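Local structure of kallistatin (Homo sapiens, 6F4V) at residues A[231-236]-A[253-258]; A[208-213]-A[217-222]; A[222-225]-A[229-232]. The protein inhibits tissue kallikrein as a serpin, forming an equimolar, heat- and SDS-stable complex with the enzyme and releasing a small C-terminal fragment on cleavage at its reactive site. One frame throughout, in Å; residues are numbered along the deposited sequence. Where two conformers were deposited one is given.

In the fold
The three contacts lie on one side of the molecule and share an antiparallel sheet built from strands 206-211, 217-223 and 228-235, with 265-267 at one edge. Interaction 2 joins 206-211 to 217-223 and interaction 3 joins 217-223 to 228-235, so Met222 belongs to both; their centres are about 12 Å apart. Interaction 1 comes last along the chain and sets helix 249-258 against strand 228-235, its centre about 5 Å from that of interaction 2 and about 11 Å from that of interaction 3. Interactions 1 and 2 both reach the sulfated glycan, so this serpin's glycan site is assembled where the helix meets one end of the hairpin, while interaction 3 reaches a bound sodium.

Interaction 1 of 3, residues A[231-236]-A[253-258]; sequences FFILPN and MRWNNL. With Z9L (methyl 2,3,6-tri-O-sulfo-alpha-D-glucopyranoside), chain C.
Trp255, which packs on Ile233, gives a hydrogen bond from NE1 to the carboxylate oxygen OD2 of Asp212, and Arg254 NH1 grips the same oxygen a second time in a salt bridge. Trp255 NE1 is held by Asp212, and the six-membered ring lies toward the strand. Ile233 meets that ring with both branches, the two side chains crossing at about a right angle. Its CD1 comes to 3.7 Å from Trp255 CZ3, and on the other branch Ile233 CG2 lies 4.1 Å from Trp255 CH2.

One residue along the helix, Asn256 has CG anti to the backbone N (chi1 -168°), which carries its amide out to Phe231. The oxygen OD1 of Asn256 stops 3.3 Å from CZ of Phe231, at the ring edge and near the ring plane, with the amide and ring planes 72° apart. The oxygen therefore faces the slightly positive rim hydrogens, not the pi cloud. No hydrogen bond joins 231-236 to 253-258.

Arg254 takes an extended path to the glycan, where its NH2 donates to sulfate oxygen O7 of Z9L over 3.0 Å, a bent bond with an N-H...O angle of 140°. Leu258, one turn on, sets CD1 over one face of the guanidinium, toward its rim, and within 3.6 Å of Z9L O7.

A strand of another protein chain pairs antiparallel with 231-233 and carries the sheet on across the interface, while Ile243 of helix 240-244 also touches Ile233. The chemistry thus splits in two: an apolar join, with one oxygen-to-ring-edge contact, fixes helix to sheet, and beside it Asp212 probably orients Arg254 and tempers its charge while the arginine's other nitrogen engages the sulfate.

Interaction 2 of 3, residues A[208-213]-A[217-222]; sequences WYLHDR and CSVLRM. With Z9L (methyl 2,3,6-tri-O-sulfo-alpha-D-glucopyranoside), chain C; Z9K (3-O-methyl-2-O-sulfo-alpha-L-idopyranuronic acid), chain B.
Arg221 runs alongside Trp208 and ends over its indole. CB of Arg221 sits 4.2 Å from Trp208 O, and CG packs on the Phe231 ring. The chain then bends at chi3 (79°), folding the guanidinium over the indole: CZ of Arg221 is 4.0 Å from the centroid of the Trp208 five-membered ring, a cation-pi contact with the planes 36° apart. At the tip, NH2 hovers 3.2 Å from Trp208 CD1 and forms a salt bridge with Asp223, while NH1 lies 3.6 Å from Trp208 CG.

The two strands form an antiparallel beta hairpin of the serpin's smaller sheet, Leu210 and Val219 being a hydrogen-bonded pair with both N-to-O distances 2.9 Å. On its other face, ND1 of His211 and OG of Ser218 share a nearly straight hydrogen bond of 2.7 Å, at the edge of the imidazole. At the turn end, Asp212 N bonds to Cys217 O, and Arg213 helps build the glycan pocket: its backbone N donates to Z9L O11 over 2.8 Å, its NH1 to Z9K O7 over 2.7 Å.

Strand 217-223 lies between 206-211 and 228-235 in the sheet, with helix 249-258 over the face bearing Leu210, Val219 and Arg221.

Interaction 3 of 3, residues A[222-225]-A[229-232]; sequences MDYK and TVFF. With NA (sodium ion), chain J.
Val230 is the bump at the centre of this contact, and the hollow that takes it is formed by Met222 on the paired strand and Tyr224 just beyond. Its CG1 lies between the backbone N and the carbonyl carbon (chi1 59°), which turns the methyl back across the strands to 4.0 Å from Met222 CB. The phenol of Tyr224 closes the other side: Tyr224 OH comes to 3.4 Å from Val230 CG1, and CE2 of the same ring rides 3.7 Å from the carbonyl carbon of Thr229. The second methyl of Val230, CG2, rests on the rim of one face of Phe232. Met222 reaches that phenylalanine at its edge, SD standing 4.0 Å from Phe232 CE2 in a Met-aromatic contact.

Beneath these side chains is a beta hairpin, strands 217-223 and 228-235, at the edge of the smaller, antiparallel serpin sheet; residues 229-232 pair on with a strand of another protein chain. Within the hairpin Met222 and Val230 form an antiparallel hydrogen-bonded pair. Met222 N donates to Val230 O and Val230 N returns a bond to Met222 O, each 2.9 Å long.

Outside the hairpin, the Tyr224 ring lies almost parallel to Trp173 and edge-to-face with Phe169, and its hydroxyl hydrogen-bonds to Thr329. With an alanine here, Val230 CG1 would probably face a gap and Thr329 OG1 would lose its phenol partner. The backbone of Tyr224 has a separate task: its carbonyl O binds the sodium ion at 2.2 Å, and Gly226 O and three waters complete the set of five oxygens. One of those waters also makes a weak hydrogen bond to Asp223 OD1.

Interaction 1 of 3, residues A[231-236]-A[253-258]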
loop_
_atom_site.group_PDB
_atom_site.type_symbol
_atom_site.label_atom_id
_atom_site.label_comp_id
_atom_site.label_asym_id
_atom_site.label_seq_id
_atom_site.Cartn_x
_atom_site.Cartn_y
_atom_site.Cartn_z
ATOM N N PHE A 231 3.229 -7.208 -10.857
ATOM C CA PHE A 231 4.318 -8.140 -10.930
ATOM C C PHE A 231 4.126 -9.225 -9.878
ATOM O O PHE A 231 3.989 -8.927 -8.672
ATOM C CB PHE A 231 5.650 -7.430 -10.685
ATOM C CG PHE A 231 5.948 -6.342 -11.663
ATOM C CD1 PHE A 231 5.367 -5.101 -11.532
ATOM C CD2 PHE A 231 6.813 -6.573 -12.723
ATOM C CE1 PHE A 231 5.629 -4.089 -12.432
ATOM C CE2 PHE A 231 7.109 -5.553 -13.627
ATOM C CZ PHE A 231 6.491 -4.324 -13.495
ATOM N N PHE A 232 4.137 -10.479 -10.344
ATOM C CA PHE A 232 4.194 -11.635 -9.514
ATOM C C PHE A 232 5.615 -12.204 -9.651
ATOM O O PHE A 232 6.021 -12.640 -10.735
ATOM C CB PHE A 232 3.153 -12.684 -9.931
ATOM C CG PHE A 232 1.710 -12.284 -9.682
ATOM C CD1 PHE A 232 1.220 -12.131 -8.400
ATOM C CD2 PHE A 232 0.836 -12.072 -10.736
ATOM C CE1 PHE A 232 -0.117 -11.813 -8.176
ATOM C CE2 PHE A 232 -0.486 -11.743 -10.521
ATOM C CZ PHE A 232 -0.957 -11.596 -9.244
ATOM N N ILE A 233 6.352 -12.178 -8.545
ATOM C CA ILE A 233 7.742 -12.574 -8.496
ATOM C C ILE A 233 7.811 -13.873 -7.738
ATOM O O ILE A 233 7.352 -13.979 -6.604
ATOM C CB ILE A 233 8.611 -11.505 -7.844
ATOM C CG1 ILE A 233 8.500 -10.217 -8.662
ATOM C CG2 ILE A 233 10.057 -11.962 -7.780
ATOM C CD1 ILE A 233 8.368 -8.985 -7.811
ATOM N N LEU A 234 8.349 -14.876 -8.422
ATOM C CA LEU A 234 8.347 -16.249 -7.940
ATOM C C LEU A 234 9.773 -16.708 -7.642
ATOM O O LEU A 234 10.465 -17.146 -8.557
ATOM C CB LEU A 234 7.726 -17.135 -9.010
ATOM C CG LEU A 234 7.523 -18.604 -8.630
ATOM C CD1 LEU A 234 6.626 -18.746 -7.411
ATOM C CD2 LEU A 234 6.944 -19.359 -9.808
ATOM N N PRO A 235 10.222 -16.598 -6.370
ATOM C CA PRO A 235 11.551 -17.098 -6.052
ATOM C C PRO A 235 11.573 -18.616 -6.215
ATOM O O PRO A 235 10.540 -19.289 -6.033
ATOM C CB PRO A 235 11.745 -16.679 -4.597
ATOM C CG PRO A 235 10.772 -15.556 -4.380
ATOM C CD PRO A 235 9.595 -16.013 -5.175
ATOM N N ASN A 236 12.723 -19.145 -6.604
ATOM C CA ASN A 236 12.912 -20.599 -6.621
ATOM C C ASN A 236 12.685 -21.098 -5.186
ATOM O O ASN A 236 12.806 -20.331 -4.212
ATOM C CB ASN A 236 14.322 -20.965 -7.099
ATOM C CG ASN A 236 14.613 -20.512 -8.514
ATOM O OD1 ASN A 236 13.712 -20.167 -9.297
ATOM N ND2 ASN A 236 15.886 -20.523 -8.861
ATOM N N MET A 253 12.449 -1.691 -11.630
ATOM C CA MET A 253 12.654 -1.054 -12.937
ATOM C C MET A 253 13.450 -1.890 -13.894
ATOM O O MET A 253 13.150 -1.904 -15.082
ATOM C CB MET A 253 13.231 0.351 -12.793
ATOM C CG MET A 253 12.146 1.322 -12.283
ATOM S SD MET A 253 10.666 1.446 -13.350
ATOM C CE MET A 253 9.429 0.510 -12.459
ATOM N N ARG A 254 14.417 -2.630 -13.382
ATOM C CA ARG A 254 15.141 -3.584 -14.212
ATOM C C ARG A 254 14.191 -4.606 -14.795
ATOM O O ARG A 254 14.198 -4.826 -16.023
ATOM C CB ARG A 254 16.295 -4.259 -13.435
ATOM C CG ARG A 254 16.890 -5.464 -14.126
ATOM C CD ARG A 254 18.180 -5.990 -13.473
ATOM N NE ARG A 254 18.489 -7.269 -14.108
ATOM C CZ ARG A 254 18.075 -8.468 -13.706
ATOM N NH1 ARG A 254 17.378 -8.639 -12.570
ATOM N NH2 ARG A 254 18.390 -9.534 -14.439
ATOM N N TRP A 255 13.398 -5.260 -13.938
ATOM C CA TRP A 255 12.439 -6.241 -14.418
ATOM C C TRP A 255 11.421 -5.640 -15.408
ATOM O O TRP A 255 11.124 -6.257 -16.453
ATOM C CB TRP A 255 11.689 -6.886 -13.268
ATOM C CG TRP A 255 12.526 -7.818 -12.445
ATOM C CD1 TRP A 255 13.531 -8.652 -12.875
ATOM C CD2 TRP A 255 12.407 -8.022 -11.042
ATOM N NE1 TRP A 255 14.039 -9.352 -11.819
ATOM C CE2 TRP A 255 13.370 -8.993 -10.675
ATOM C CE3 TRP A 255 11.578 -7.486 -10.057
ATOM C CZ2 TRP A 255 13.506 -9.463 -9.354
ATOM C CZ3 TRP A 255 11.744 -7.909 -8.708
ATOM C CH2 TRP A 255 12.705 -8.903 -8.387
ATOM N N ASN A 256 10.908 -4.465 -15.055
ATOM C CA ASN A 256 9.957 -3.763 -15.909
ATOM C C ASN A 256 10.540 -3.512 -17.291
ATOM O O ASN A 256 9.872 -3.788 -18.292
ATOM C CB ASN A 256 9.488 -2.451 -15.294
ATOM C CG ASN A 256 8.281 -1.884 -16.042
ATOM O OD1 ASN A 256 7.291 -2.567 -16.206
ATOM N ND2 ASN A 256 8.403 -0.700 -16.529
ATOM N N ASN A 257 11.786 -3.028 -17.349
ATOM C CA ASN A 257 12.442 -2.717 -18.629
ATOM C C ASN A 257 12.793 -3.956 -19.439
ATOM O O ASN A 257 12.615 -3.946 -20.673
ATOM C CB ASN A 257 13.640 -1.774 -18.426
ATOM C CG ASN A 257 13.193 -0.377 -18.035
ATOM O OD1 ASN A 257 12.064 0.027 -18.353
ATOM N ND2 ASN A 257 14.063 0.374 -17.351
ATOM N N LEU A 258 13.182 -5.044 -18.772
ATOM C CA LEU A 258 13.350 -6.306 -19.455
ATOM C C LEU A 258 12.035 -6.741 -20.075
ATOM O O LEU A 258 12.012 -7.181 -21.252
ATOM C CB LEU A 258 13.851 -7.398 -18.513
ATOM C CG LEU A 258 15.301 -7.193 -18.059
ATOM C CD1 LEU A 258 15.604 -8.092 -16.877
ATOM C CD2 LEU A 258 16.257 -7.440 -19.242
HETATM O O4 Z9L C . 22.875 -10.130 -20.741
HETATM C C4 Z9L C . 23.019 -11.462 -20.162
HETATM C C5 Z9L C . 22.211 -11.701 -18.879
HETATM O O5 Z9L C . 22.453 -13.071 -18.408
HETATM C C6 Z9L C . 20.730 -11.536 -19.049
HETATM O O6 Z9L C . 20.076 -11.990 -17.888
HETATM S S1 Z9L C . 18.548 -11.369 -17.666
HETATM O O7 Z9L C . 18.755 -9.745 -17.363
HETATM O O11 Z9L C . 17.829 -12.115 -16.388
HETATM O O15 Z9L C . 17.667 -11.589 -19.060
HETATM C C3 Z9L C . 24.477 -11.584 -19.810
HETATM O O3 Z9L C . 25.202 -11.620 -21.077
HETATM S S2 Z9L C . 26.515 -10.616 -21.173
HETATM O O8 Z9L C . 27.208 -10.773 -22.668
HETATM O O9 Z9L C . 27.616 -11.047 -19.997
HETATM O O10 Z9L C . 26.033 -9.056 -20.923
HETATM C C2 Z9L C . 24.914 -12.736 -18.950
HETATM O O2 Z9L C . 25.366 -13.837 -19.769
HETATM S S3 Z9L C . 26.628 -14.800 -19.237
HETATM O O12 Z9L C . 27.109 -15.694 -20.552
HETATM O O13 Z9L C . 26.106 -15.833 -18.061
HETATM O O14 Z9L C . 27.905 -13.899 -18.657
HETATM C C1 Z9L C . 23.862 -13.281 -17.962
HETATM O O1 Z9L C . 24.035 -12.680 -16.737
HETATM C C7 Z9L C . 23.532 -13.367 -15.585
#

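Interaction 2 of 3, residues A[208-213]-A[217-222]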
loop_
_atom_site.group_PDB
_atom_site.type_symbol
_atom_site.label_atom_id
_atom_site.label_comp_id
_atom_site.label_asym_id
_atom_site.label_seq_id
_atom_site.Cartn_x
_atom_site.Cartn_y
_atom_site.Cartn_z
ATOM N N TRP A 208 3.907 -11.657 -20.440
ATOM C CA TRP A 208 5.192 -11.003 -20.261
ATOM C C TRP A 208 5.832 -11.655 -19.060
ATOM O O TRP A 208 5.343 -11.471 -17.926
ATOM C CB TRP A 208 4.997 -9.510 -20.008
ATOM C CG TRP A 208 4.488 -8.785 -21.168
ATOM C CD1 TRP A 208 3.187 -8.463 -21.448
ATOM C CD2 TRP A 208 5.272 -8.257 -22.225
ATOM N NE1 TRP A 208 3.121 -7.756 -22.628
ATOM C CE2 TRP A 208 4.391 -7.615 -23.123
ATOM C CE3 TRP A 208 6.640 -8.257 -22.499
ATOM C CZ2 TRP A 208 4.843 -6.988 -24.302
ATOM C CZ3 TRP A 208 7.086 -7.619 -23.667
ATOM C CH2 TRP A 208 6.196 -6.987 -24.531
ATOM N N TYR A 209 6.865 -12.469 -19.286
ATOM C CA TYR A 209 7.574 -13.119 -18.180
ATOM C C TYR A 209 9.024 -13.422 -18.518
ATOM O O TYR A 209 9.406 -13.476 -19.684
ATOM C CB TYR A 209 6.856 -14.405 -17.709
ATOM C CG TYR A 209 6.864 -15.531 -18.739
ATOM C CD1 TYR A 209 6.020 -15.490 -19.846
ATOM C CD2 TYR A 209 7.725 -16.626 -18.601
ATOM C CE1 TYR A 209 6.027 -16.508 -20.788
ATOM C CE2 TYR A 209 7.749 -17.646 -19.541
ATOM C CZ TYR A 209 6.892 -17.575 -20.637
ATOM O OH TYR A 209 6.884 -18.584 -21.558
ATOM N N LEU A 210 9.830 -13.576 -17.470
ATOM C CA LEU A 210 11.230 -13.936 -17.626
ATOM C C LEU A 210 11.658 -14.849 -16.506
ATOM O O LEU A 210 11.071 -14.832 -15.398
ATOM C CB LEU A 210 12.112 -12.696 -17.662
ATOM C CG LEU A 210 12.080 -11.768 -16.452
ATOM C CD1 LEU A 210 12.997 -12.188 -15.305
ATOM C CD2 LEU A 210 12.438 -10.363 -16.925
ATOM N N HIS A 211 12.669 -15.657 -16.809
ATOM C CA HIS A 211 13.410 -16.414 -15.801
ATOM C C HIS A 211 14.722 -15.674 -15.630
ATOM O O HIS A 211 15.528 -15.575 -16.577
ATOM C CB HIS A 211 13.615 -17.862 -16.264
ATOM C CG HIS A 211 12.352 -18.551 -16.684
ATOM N ND1 HIS A 211 11.322 -18.830 -15.806
ATOM C CD2 HIS A 211 11.951 -19.028 -17.893
ATOM C CE1 HIS A 211 10.348 -19.455 -16.453
ATOM N NE2 HIS A 211 10.705 -19.585 -17.722
ATOM N N ASP A 212 14.931 -15.095 -14.448
ATOM C CA ASP A 212 16.030 -14.160 -14.240
ATOM C C ASP A 212 17.345 -14.984 -14.261
ATOM O O ASP A 212 17.454 -16.018 -13.569
ATOM C CB ASP A 212 15.827 -13.409 -12.911
ATOM C CG ASP A 212 16.670 -12.164 -12.780
ATOM O OD1 ASP A 212 17.869 -12.175 -13.160
ATOM O OD2 ASP A 212 16.165 -11.158 -12.217
ATOM N N ARG A 213 18.313 -14.541 -15.056
ATOM C CA ARG A 213 19.627 -15.213 -15.103
ATOM C C ARG A 213 20.626 -14.706 -14.067
ATOM O O ARG A 213 21.671 -15.321 -13.889
ATOM C CB ARG A 213 20.214 -15.165 -16.521
ATOM C CG ARG A 213 19.369 -15.966 -17.514
ATOM C CD ARG A 213 19.788 -15.742 -18.962
ATOM N NE ARG A 213 21.131 -16.260 -19.228
ATOM C CZ ARG A 213 21.877 -15.938 -20.285
ATOM N NH1 ARG A 213 21.435 -15.077 -21.212
ATOM N NH2 ARG A 213 23.089 -16.467 -20.414
ATOM N N CYS A 217 14.876 -16.460 -9.473
ATOM C CA CYS A 217 13.448 -16.195 -9.549
ATOM C C CYS A 217 12.991 -16.054 -10.975
ATOM O O CYS A 217 13.803 -15.884 -11.888
ATOM C CB CYS A 217 13.076 -14.916 -8.757
ATOM S SG CYS A 217 13.643 -13.358 -9.471
ATOM N N SER A 218 11.676 -16.201 -11.156
ATOM C CA SER A 218 10.988 -15.772 -12.355
ATOM C C SER A 218 10.074 -14.594 -12.035
ATOM O O SER A 218 9.670 -14.408 -10.902
ATOM C CB SER A 218 10.175 -16.932 -12.932
ATOM O OG SER A 218 11.010 -18.030 -13.285
ATOM N N VAL A 219 9.739 -13.813 -13.044
ATOM C CA VAL A 219 8.904 -12.632 -12.882
ATOM C C VAL A 219 7.866 -12.634 -13.997
ATOM O O VAL A 219 8.206 -12.787 -15.168
ATOM C CB VAL A 219 9.757 -11.342 -12.949
ATOM C CG1 VAL A 219 8.904 -10.083 -12.777
ATOM C CG2 VAL A 219 10.878 -11.377 -11.903
ATOM N N LEU A 220 6.607 -12.487 -13.607
ATOM C CA LEU A 220 5.459 -12.366 -14.507
ATOM C C LEU A 220 4.904 -10.987 -14.321
ATOM O O LEU A 220 4.698 -10.567 -13.175
ATOM C CB LEU A 220 4.390 -13.393 -14.096
ATOM C CG LEU A 220 2.999 -13.264 -14.749
ATOM C CD1 LEU A 220 3.068 -13.440 -16.263
ATOM C CD2 LEU A 220 2.075 -14.310 -14.165
ATOM N N ARG A 221 4.618 -10.267 -15.411
ATOM C CA ARG A 221 3.863 -9.036 -15.275
ATOM C C ARG A 221 2.526 -9.246 -15.981
ATOM O O ARG A 221 2.514 -9.641 -17.166
ATOM C CB ARG A 221 4.600 -7.866 -15.906
ATOM C CG ARG A 221 4.068 -6.485 -15.549
ATOM C CD ARG A 221 4.627 -5.432 -16.533
ATOM N NE ARG A 221 3.921 -5.423 -17.797
ATOM C CZ ARG A 221 4.385 -5.624 -19.050
ATOM N NH1 ARG A 221 5.637 -5.856 -19.336
ATOM N NH2 ARG A 221 3.518 -5.580 -20.066
ATOM N N MET A 222 1.429 -9.055 -15.247
ATOM C CA MET A 222 0.091 -9.139 -15.818
ATOM C C MET A 222 -0.533 -7.757 -15.864
ATOM O O MET A 222 -0.487 -6.983 -14.891
ATOM C CB MET A 222 -0.799 -10.096 -15.032
ATOM C CG MET A 222 -0.401 -11.537 -15.196
ATOM S SD MET A 222 -1.463 -12.652 -14.263
ATOM C CE MET A 222 -2.935 -12.579 -15.273
HETATM O O4 Z9L C . 22.875 -10.130 -20.741
HETATM C C4 Z9L C . 23.019 -11.462 -20.162
HETATM C C5 Z9L C . 22.211 -11.701 -18.879
HETATM O O5 Z9L C . 22.453 -13.071 -18.408
HETATM C C6 Z9L C . 20.730 -11.536 -19.049
HETATM O O6 Z9L C . 20.076 -11.990 -17.888
HETATM S S1 Z9L C . 18.548 -11.369 -17.666
HETATM O O7 Z9L C . 18.755 -9.745 -17.363
HETATM O O11 Z9L C . 17.829 -12.115 -16.388
HETATM O O15 Z9L C . 17.667 -11.589 -19.060
HETATM C C3 Z9L C . 24.477 -11.584 -19.810
HETATM O O3 Z9L C . 25.202 -11.620 -21.077
HETATM S S2 Z9L C . 26.515 -10.616 -21.173
HETATM O O8 Z9L C . 27.208 -10.773 -22.668
HETATM O O9 Z9L C . 27.616 -11.047 -19.997
HETATM O O10 Z9L C . 26.033 -9.056 -20.923
HETATM C C2 Z9L C . 24.914 -12.736 -18.950
HETATM O O2 Z9L C . 25.366 -13.837 -19.769
HETATM S S3 Z9L C . 26.628 -14.800 -19.237
HETATM O O12 Z9L C . 27.109 -15.694 -20.552
HETATM O O13 Z9L C . 26.106 -15.833 -18.061
HETATM O O14 Z9L C . 27.905 -13.899 -18.657
HETATM C C1 Z9L C . 23.862 -13.281 -17.962
HETATM O O1 Z9L C . 24.035 -12.680 -16.737
HETATM C C7 Z9L C . 23.532 -13.367 -15.585
HETATM O O4 Z9K B . 22.893 -6.424 -23.053
HETATM C C4 Z9K B . 21.928 -7.436 -23.321
HETATM C C5 Z9K B . 20.836 -7.487 -22.199
HETATM O O5 Z9K B . 21.279 -8.497 -21.080
HETATM C C6 Z9K B . 20.587 -6.238 -21.588
HETATM O O10 Z9K B . 21.539 -5.549 -21.106
HETATM O O6 Z9K B . 19.411 -5.798 -21.497
HETATM C C3 Z9K B . 22.678 -8.726 -23.532
HETATM O O3 Z9K B . 22.910 -8.925 -24.963
HETATM C C7 Z9K B . 23.861 -8.098 -25.584
HETATM C C2 Z9K B . 21.950 -9.913 -23.013
HETATM O O2 Z9K B . 22.674 -11.151 -23.340
HETATM S S1 Z9K B . 21.782 -12.519 -23.726
HETATM O O7 Z9K B . 22.670 -13.865 -23.316
HETATM O O8 Z9K B . 21.462 -12.551 -25.344
HETATM O O9 Z9K B . 20.354 -12.545 -22.890
HETATM C C1 Z9K B . 21.717 -9.836 -21.538
HETATM O O HOH W 1 1.290 -10.969 -19.088
HETATM O O HOH W 2 15.715 -18.121 -12.948
#

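Interaction 3 of 3, residues A[222-225]-A[229-232]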
loop_
_atom_site.group_PDB
_atom_site.type_symbol
_atom_site.label_atom_id
_atom_site.label_comp_id
_atom_site.label_asym_id
_atom_site.label_seq_id
_atom_site.Cartn_x
_atom_site.Cartn_y
_atom_site.Cartn_z
ATOM N N MET A 222 1.429 -9.055 -15.247
ATOM C CA MET A 222 0.091 -9.139 -15.818
ATOM C C MET A 222 -0.533 -7.757 -15.864
ATOM O O MET A 222 -0.487 -6.983 -14.891
ATOM C CB MET A 222 -0.799 -10.096 -15.032
ATOM C CG MET A 222 -0.401 -11.537 -15.196
ATOM S SD MET A 222 -1.463 -12.652 -14.263
ATOM C CE MET A 222 -2.935 -12.579 -15.273
ATOM N N ASP A 223 -1.103 -7.437 -17.010
ATOM C CA ASP A 223 -1.719 -6.139 -17.193
ATOM C C ASP A 223 -3.161 -6.213 -16.755
ATOM O O ASP A 223 -3.827 -7.237 -16.936
ATOM C CB ASP A 223 -1.606 -5.682 -18.661
ATOM C CG ASP A 223 -0.152 -5.320 -19.045
ATOM O OD1 ASP A 223 0.538 -4.662 -18.243
ATOM O OD2 ASP A 223 0.363 -5.799 -20.058
ATOM N N TYR A 224 -3.629 -5.108 -16.196
ATOM C CA TYR A 224 -5.043 -4.873 -15.962
ATOM C C TYR A 224 -5.621 -4.032 -17.093
ATOM O O TYR A 224 -4.887 -3.367 -17.835
ATOM C CB TYR A 224 -5.251 -4.148 -14.659
ATOM C CG TYR A 224 -4.804 -4.908 -13.429
ATOM C CD1 TYR A 224 -5.497 -6.045 -13.000
ATOM C CD2 TYR A 224 -3.674 -4.525 -12.721
ATOM C CE1 TYR A 224 -5.113 -6.738 -11.880
ATOM C CE2 TYR A 224 -3.256 -5.237 -11.602
ATOM C CZ TYR A 224 -3.986 -6.311 -11.163
ATOM O OH TYR A 224 -3.575 -7.018 -10.057
ATOM N N LYS A 225 -6.940 -4.055 -17.234
ATOM C CA LYS A 225 -7.633 -3.116 -18.115
ATOM C C LYS A 225 -7.631 -1.770 -17.416
ATOM O O LYS A 225 -8.256 -1.624 -16.361
ATOM C CB LYS A 225 -9.047 -3.606 -18.409
ATOM C CG LYS A 225 -9.003 -4.870 -19.238
ATOM C CD LYS A 225 -10.386 -5.361 -19.630
ATOM C CE LYS A 225 -10.282 -6.712 -20.305
ATOM N NZ LYS A 225 -11.625 -7.178 -20.741
ATOM N N THR A 229 -0.608 -2.434 -13.554
ATOM C CA THR A 229 -0.017 -3.737 -13.796
ATOM C C THR A 229 0.268 -4.389 -12.452
ATOM O O THR A 229 0.293 -3.712 -11.422
ATOM C CB THR A 229 1.340 -3.623 -14.518
ATOM O OG1 THR A 229 2.192 -2.690 -13.810
ATOM C CG2 THR A 229 1.154 -3.146 -15.912
ATOM N N VAL A 230 0.515 -5.679 -12.476
ATOM C CA VAL A 230 0.999 -6.386 -11.292
ATOM C C VAL A 230 2.185 -7.241 -11.693
ATOM O O VAL A 230 2.140 -7.948 -12.702
ATOM C CB VAL A 230 -0.119 -7.221 -10.597
ATOM C CG1 VAL A 230 -0.745 -8.261 -11.514
ATOM C CG2 VAL A 230 0.385 -7.903 -9.324
ATOM N N PHE A 231 3.229 -7.208 -10.857
ATOM C CA PHE A 231 4.318 -8.140 -10.930
ATOM C C PHE A 231 4.126 -9.225 -9.878
ATOM O O PHE A 231 3.989 -8.927 -8.672
ATOM C CB PHE A 231 5.650 -7.430 -10.685
ATOM C CG PHE A 231 5.948 -6.342 -11.663
ATOM C CD1 PHE A 231 5.367 -5.101 -11.532
ATOM C CD2 PHE A 231 6.813 -6.573 -12.723
ATOM C CE1 PHE A 231 5.629 -4.089 -12.432
ATOM C CE2 PHE A 231 7.109 -5.553 -13.627
ATOM C CZ PHE A 231 6.491 -4.324 -13.495
ATOM N N PHE A 232 4.137 -10.479 -10.344
ATOM C CA PHE A 232 4.194 -11.635 -9.514
ATOM C C PHE A 232 5.615 -12.204 -9.651
ATOM O O PHE A 232 6.021 -12.640 -10.735
ATOM C CB PHE A 232 3.153 -12.684 -9.931
ATOM C CG PHE A 232 1.710 -12.284 -9.682
ATOM C CD1 PHE A 232 1.220 -12.131 -8.400
ATOM C CD2 PHE A 232 0.836 -12.072 -10.736
ATOM C CE1 PHE A 232 -0.117 -11.813 -8.176
ATOM C CE2 PHE A 232 -0.486 -11.743 -10.521
ATOM C CZ PHE A 232 -0.957 -11.596 -9.244
HETATM NA NA NA J . -3.752 -1.867 -19.000
HETATM O O HOH W 3 -1.674 -2.135 -17.938
HETATM O O HOH W 4 -5.626 -1.326 -20.510
HETATM O O HOH W 5 -3.290 -3.244 -20.788
#